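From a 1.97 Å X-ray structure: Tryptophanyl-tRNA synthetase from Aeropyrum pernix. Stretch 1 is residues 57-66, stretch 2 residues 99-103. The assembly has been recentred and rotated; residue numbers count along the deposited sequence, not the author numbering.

Stretch 1, residues 57-66: DFDKILEAKA
Stretch 2 (99-103) KNGFK

Stretch 1 is one helix, residues 58-66, with Asp57 (phi/psi 69/7) at the N-cap position, its side chain making no capping bond. The helix opens with weak bonds from Lys60 N and Ile61 N to Asp57 O (3.1 and 3.5 Å), then settles into regular i to i+4 bonds, such as Lys65 N to Ile61 O at 2.9 Å. Stretch 2 leaves a helix at Asn100 (-94/22), turns at Gly101 (99/-5) and extends through Phe102 (-74/142) and Lys103 (-76/130). The backbones stay well apart, Lys65 CA lying 8.7 Å from Gly101 CA, so side chains must bridge the gap. About 212 Å² is buried in total.

The apolar contact centres on Phe102 (chi1 -73°, m; chi2 56°). Its CA-to-CB bond points sideways, yet the ring reaches the helix, where Phe58, Ile61 and Lys65, spaced three and four residues apart, line one side. Phe102 CZ lies 3.9 Å from Phe58 CE1, at the edge of the Phe58 ring (chi1 t, chi2 44°). The CA-to-CB bond of Ile61 (chi1 and chi2 both m) points toward stretch 2, and CG2 lies 3.9 Å from Phe102 CE2. These buried hydrocarbon surfaces have no polar groups to satisfy. The methylenes of Lys65 extend the contact, with CE 3.5 Å from Phe102 CE1.

The single hydrogen bond across the stretches runs from Lys65 NZ to Asn100 O, at a short 2.6 Å. Lysine suits this place because its long chain, t, t, t and then m at chi4, spans the gap, passing apolar carbon along the ring and delivering a charged donor to a carbonyl.

Gly101 follows that carbonyl, its CA 4.2 Å from Lys65 NZ. An ideal CB there would lie 2.9 Å from Lys65 NZ, a clash, and the positive phi would also jam it against Asn100 O; glycine avoids both.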

ATOM      1  N   ASP A  57       7.042   1.700 -27.882  1.00 34.09           N
ATOM      2  CA  ASP A  57       8.405   1.755 -27.325  1.00 32.61           C
ATOM      3  C   ASP A  57       9.167   0.431 -27.322  1.00 33.65           C
ATOM      4  O   ASP A  57      10.251   0.338 -26.733  1.00 31.61           O
ATOM      5  CB  ASP A  57       8.359   2.366 -25.878  1.00 33.78           C
ATOM      6  CG  ASP A  57       8.061   3.918 -25.870  1.00 35.89           C
ATOM      7  OD1 ASP A  57       8.096   4.535 -26.982  1.00 37.86           O
ATOM      8  OD2 ASP A  57       7.831   4.477 -24.765  1.00 36.09           O
ATOM      9  N   PHE A  58       8.623  -0.642 -27.935  1.00 34.34           N
ATOM     10  CA  PHE A  58       9.402  -1.931 -28.009  1.00 32.04           C
ATOM     11  C   PHE A  58      10.709  -1.787 -28.817  1.00 34.15           C
ATOM     12  O   PHE A  58      11.718  -2.522 -28.643  1.00 32.17           O
ATOM     13  CB  PHE A  58       8.471  -3.045 -28.602  1.00 32.98           C
ATOM     14  CG  PHE A  58       9.006  -4.469 -28.465  1.00 32.68           C
ATOM     15  CD1 PHE A  58       9.565  -4.894 -27.274  1.00 32.06           C
ATOM     16  CD2 PHE A  58       8.954  -5.364 -29.566  1.00 34.66           C
ATOM     17  CE1 PHE A  58      10.075  -6.251 -27.126  1.00 34.67           C
ATOM     18  CE2 PHE A  58       9.458  -6.667 -29.478  1.00 32.70           C
ATOM     19  CZ  PHE A  58      10.018  -7.129 -28.269  1.00 35.21           C
ATOM     20  N   ASP A  59      10.719  -0.843 -29.752  1.00 35.46           N
ATOM     21  CA  ASP A  59      12.004  -0.421 -30.388  1.00 38.14           C
ATOM     22  C   ASP A  59      13.133  -0.050 -29.419  1.00 38.36           C
ATOM     23  O   ASP A  59      14.279  -0.539 -29.547  1.00 37.47           O
ATOM     24  CB  ASP A  59      11.766   0.717 -31.390  1.00 39.48           C
ATOM     25  CG  ASP A  59      11.102   1.941 -30.773  1.00 43.08           C
ATOM     26  OD1 ASP A  59      10.379   1.839 -29.780  1.00 42.25           O
ATOM     27  OD2 ASP A  59      11.268   3.044 -31.345  1.00 46.74           O
ATOM     28  N   LYS A  60      12.801   0.753 -28.411  1.00 37.10           N
ATOM     29  CA  LYS A  60      13.799   1.115 -27.370  1.00 37.68           C
ATOM     30  C   LYS A  60      14.289  -0.137 -26.674  1.00 36.76           C
ATOM     31  O   LYS A  60      15.479  -0.260 -26.352  1.00 35.50           O
ATOM     32  CB  LYS A  60      13.153   2.082 -26.338  1.00 37.98           C
ATOM     33  CG  LYS A  60      12.779   3.466 -26.952  1.00 41.48           C
ATOM     34  CD  LYS A  60      11.976   4.350 -26.006  1.00 47.72           C
ATOM     35  CE  LYS A  60      12.750   4.868 -24.776  1.00 57.24           C
ATOM     36  NZ  LYS A  60      11.854   5.664 -23.777  1.00 60.29           N
ATOM     37  N   ILE A  61      13.368  -1.115 -26.451  1.00 34.69           N
ATOM     38  CA  ILE A  61      13.811  -2.352 -25.765  1.00 32.66           C
ATOM     39  C   ILE A  61      14.835  -3.091 -26.602  1.00 33.58           C
ATOM     40  O   ILE A  61      15.840  -3.564 -26.089  1.00 33.39           O
ATOM     41  CB  ILE A  61      12.605  -3.337 -25.549  1.00 33.05           C
ATOM     42  CG1 ILE A  61      11.453  -2.618 -24.868  1.00 31.28           C
ATOM     43  CG2 ILE A  61      13.096  -4.589 -24.759  1.00 33.59           C
ATOM     44  CD1 ILE A  61      11.890  -2.124 -23.390  1.00 28.88           C
ATOM     45  N   LEU A  62      14.521  -3.233 -27.889  1.00 32.63           N
ATOM     46  CA  LEU A  62      15.293  -4.051 -28.800  1.00 36.02           C
ATOM     47  C   LEU A  62      16.660  -3.319 -29.009  1.00 36.30           C
ATOM     48  O   LEU A  62      17.728  -3.975 -29.090  1.00 38.20           O
ATOM     49  CB  LEU A  62      14.498  -4.171 -30.142  1.00 35.07           C
ATOM     50  CG  LEU A  62      13.306  -5.188 -30.037  1.00 39.67           C
ATOM     51  CD1 LEU A  62      12.422  -5.180 -31.331  1.00 35.50           C
ATOM     52  CD2 LEU A  62      13.754  -6.619 -29.662  1.00 37.16           C
ATOM     53  N   GLU A  63      16.611  -1.975 -28.987  1.00 36.53           N
ATOM     54  CA  GLU A  63      17.893  -1.177 -29.096  1.00 38.05           C
ATOM     55  C   GLU A  63      18.774  -1.505 -27.908  1.00 36.71           C
ATOM     56  O   GLU A  63      20.009  -1.826 -28.056  1.00 35.08           O
ATOM     57  CB  GLU A  63      17.608   0.346 -29.222  1.00 38.94           C
ATOM     58  CG  GLU A  63      17.228   0.793 -30.691  1.00 47.93           C
ATOM     59  CD  GLU A  63      16.493   2.151 -30.836  1.00 58.01           C
ATOM     60  OE1 GLU A  63      16.223   2.857 -29.825  1.00 61.18           O
ATOM     61  OE2 GLU A  63      16.155   2.526 -31.996  1.00 61.14           O
ATOM     62  N   ALA A  64      18.189  -1.448 -26.706  1.00 34.73           N
ATOM     63  CA  ALA A  64      19.011  -1.875 -25.527  1.00 34.74           C
ATOM     64  C   ALA A  64      19.564  -3.293 -25.643  1.00 36.02           C
ATOM     65  O   ALA A  64      20.793  -3.589 -25.372  1.00 35.64           O
ATOM     66  CB  ALA A  64      18.182  -1.739 -24.240  1.00 33.76           C
ATOM     67  N   LYS A  65      18.666  -4.228 -26.043  1.00 35.43           N
ATOM     68  CA  LYS A  65      19.120  -5.586 -26.186  1.00 35.53           C
ATOM     69  C   LYS A  65      20.286  -5.759 -27.184  1.00 36.26           C
ATOM     70  O   LYS A  65      21.211  -6.578 -26.928  1.00 36.86           O
ATOM     71  CB  LYS A  65      17.968  -6.468 -26.647  1.00 35.76           C
ATOM     72  CG  LYS A  65      18.236  -7.940 -26.491  1.00 37.09           C
ATOM     73  CD  LYS A  65      16.987  -8.700 -26.999  1.00 33.81           C
ATOM     74  CE  LYS A  65      17.019 -10.101 -26.422  1.00 38.17           C
ATOM     75  NZ  LYS A  65      18.214 -10.924 -26.871  1.00 34.52           N
ATOM     76  N   ALA A  66      20.163  -5.129 -28.337  1.00 36.72           N
ATOM     77  CA  ALA A  66      21.240  -5.215 -29.352  1.00 40.65           C
ATOM     78  C   ALA A  66      22.609  -4.654 -28.859  1.00 41.06           C
ATOM     79  O   ALA A  66      23.636  -5.121 -29.286  1.00 41.86           O
ATOM     80  CB  ALA A  66      20.806  -4.578 -30.703  1.00 40.35           C
ATOM     81  N   LYS A  99      13.174 -17.557 -24.599  1.00 31.48           N
ATOM     82  CA  LYS A  99      14.171 -18.232 -25.460  1.00 33.68           C
ATOM     83  C   LYS A  99      15.041 -17.221 -26.214  1.00 33.77           C
ATOM     84  O   LYS A  99      16.067 -17.600 -26.707  1.00 33.85           O
ATOM     85  CB  LYS A  99      13.474 -19.098 -26.532  1.00 34.25           C
ATOM     86  CG  LYS A  99      12.692 -20.259 -25.923  1.00 36.23           C
ATOM     87  CD  LYS A  99      11.860 -20.946 -27.012  1.00 42.94           C
ATOM     88  CE  LYS A  99      11.363 -22.332 -26.507  1.00 49.36           C
ATOM     89  NZ  LYS A  99      10.245 -22.808 -27.464  1.00 49.06           N
ATOM     90  N   ASN A 100      14.551 -16.004 -26.443  1.00 33.95           N
ATOM     91  CA  ASN A 100      15.408 -14.970 -27.124  1.00 34.83           C
ATOM     92  C   ASN A 100      16.152 -14.061 -26.121  1.00 35.33           C
ATOM     93  O   ASN A 100      16.632 -13.007 -26.455  1.00 36.94           O
ATOM     94  CB  ASN A 100      14.564 -14.186 -28.112  1.00 32.88           C
ATOM     95  CG  ASN A 100      14.225 -15.005 -29.318  1.00 37.90           C
ATOM     96  OD1 ASN A 100      15.054 -15.118 -30.232  1.00 38.32           O
ATOM     97  ND2 ASN A 100      13.046 -15.638 -29.321  1.00 30.29           N
ATOM     98  N   GLY A 101      16.334 -14.537 -24.906  1.00 35.39           N
ATOM     99  CA  GLY A 101      17.202 -13.836 -23.991  1.00 35.07           C
ATOM    100  C   GLY A 101      16.508 -12.921 -22.967  1.00 33.40           C
ATOM    101  O   GLY A 101      17.203 -12.398 -22.064  1.00 35.30           O
ATOM    102  N   PHE A 102      15.175 -12.719 -23.018  1.00 31.61           N
ATOM    103  CA  PHE A 102      14.535 -11.792 -22.017  1.00 28.51           C
ATOM    104  C   PHE A 102      14.466 -12.408 -20.662  1.00 29.39           C
ATOM    105  O   PHE A 102      14.125 -13.616 -20.555  1.00 28.05           O
ATOM    106  CB  PHE A 102      13.090 -11.403 -22.456  1.00 29.14           C
ATOM    107  CG  PHE A 102      13.019 -10.466 -23.587  1.00 27.91           C
ATOM    108  CD1 PHE A 102      13.630 -10.744 -24.782  1.00 30.46           C
ATOM    109  CD2 PHE A 102      12.263  -9.270 -23.449  1.00 28.77           C
ATOM    110  CE1 PHE A 102      13.531  -9.832 -25.853  1.00 30.03           C
ATOM    111  CE2 PHE A 102      12.180  -8.333 -24.474  1.00 32.81           C
ATOM    112  CZ  PHE A 102      12.812  -8.597 -25.700  1.00 32.02           C
ATOM    113  N   LYS A 103      14.681 -11.599 -19.590  1.00 26.86           N
ATOM    114  CA  LYS A 103      14.383 -12.065 -18.248  1.00 27.81           C
ATOM    115  C   LYS A 103      12.848 -12.010 -18.099  1.00 27.27           C
ATOM    116  O   LYS A 103      12.233 -10.988 -18.351  1.00 30.18           O
ATOM    117  CB  LYS A 103      15.082 -11.143 -17.188  1.00 29.16           C
ATOM    118  CG  LYS A 103      14.848 -11.577 -15.736  1.00 28.46           C
ATOM    119  CD  LYS A 103      15.473 -12.941 -15.294  1.00 29.62           C
ATOM    120  CE  LYS A 103      15.092 -13.215 -13.890  1.00 33.20           C
ATOM    121  NZ  LYS A 103      15.797 -14.476 -13.348  1.00 33.24           N
TER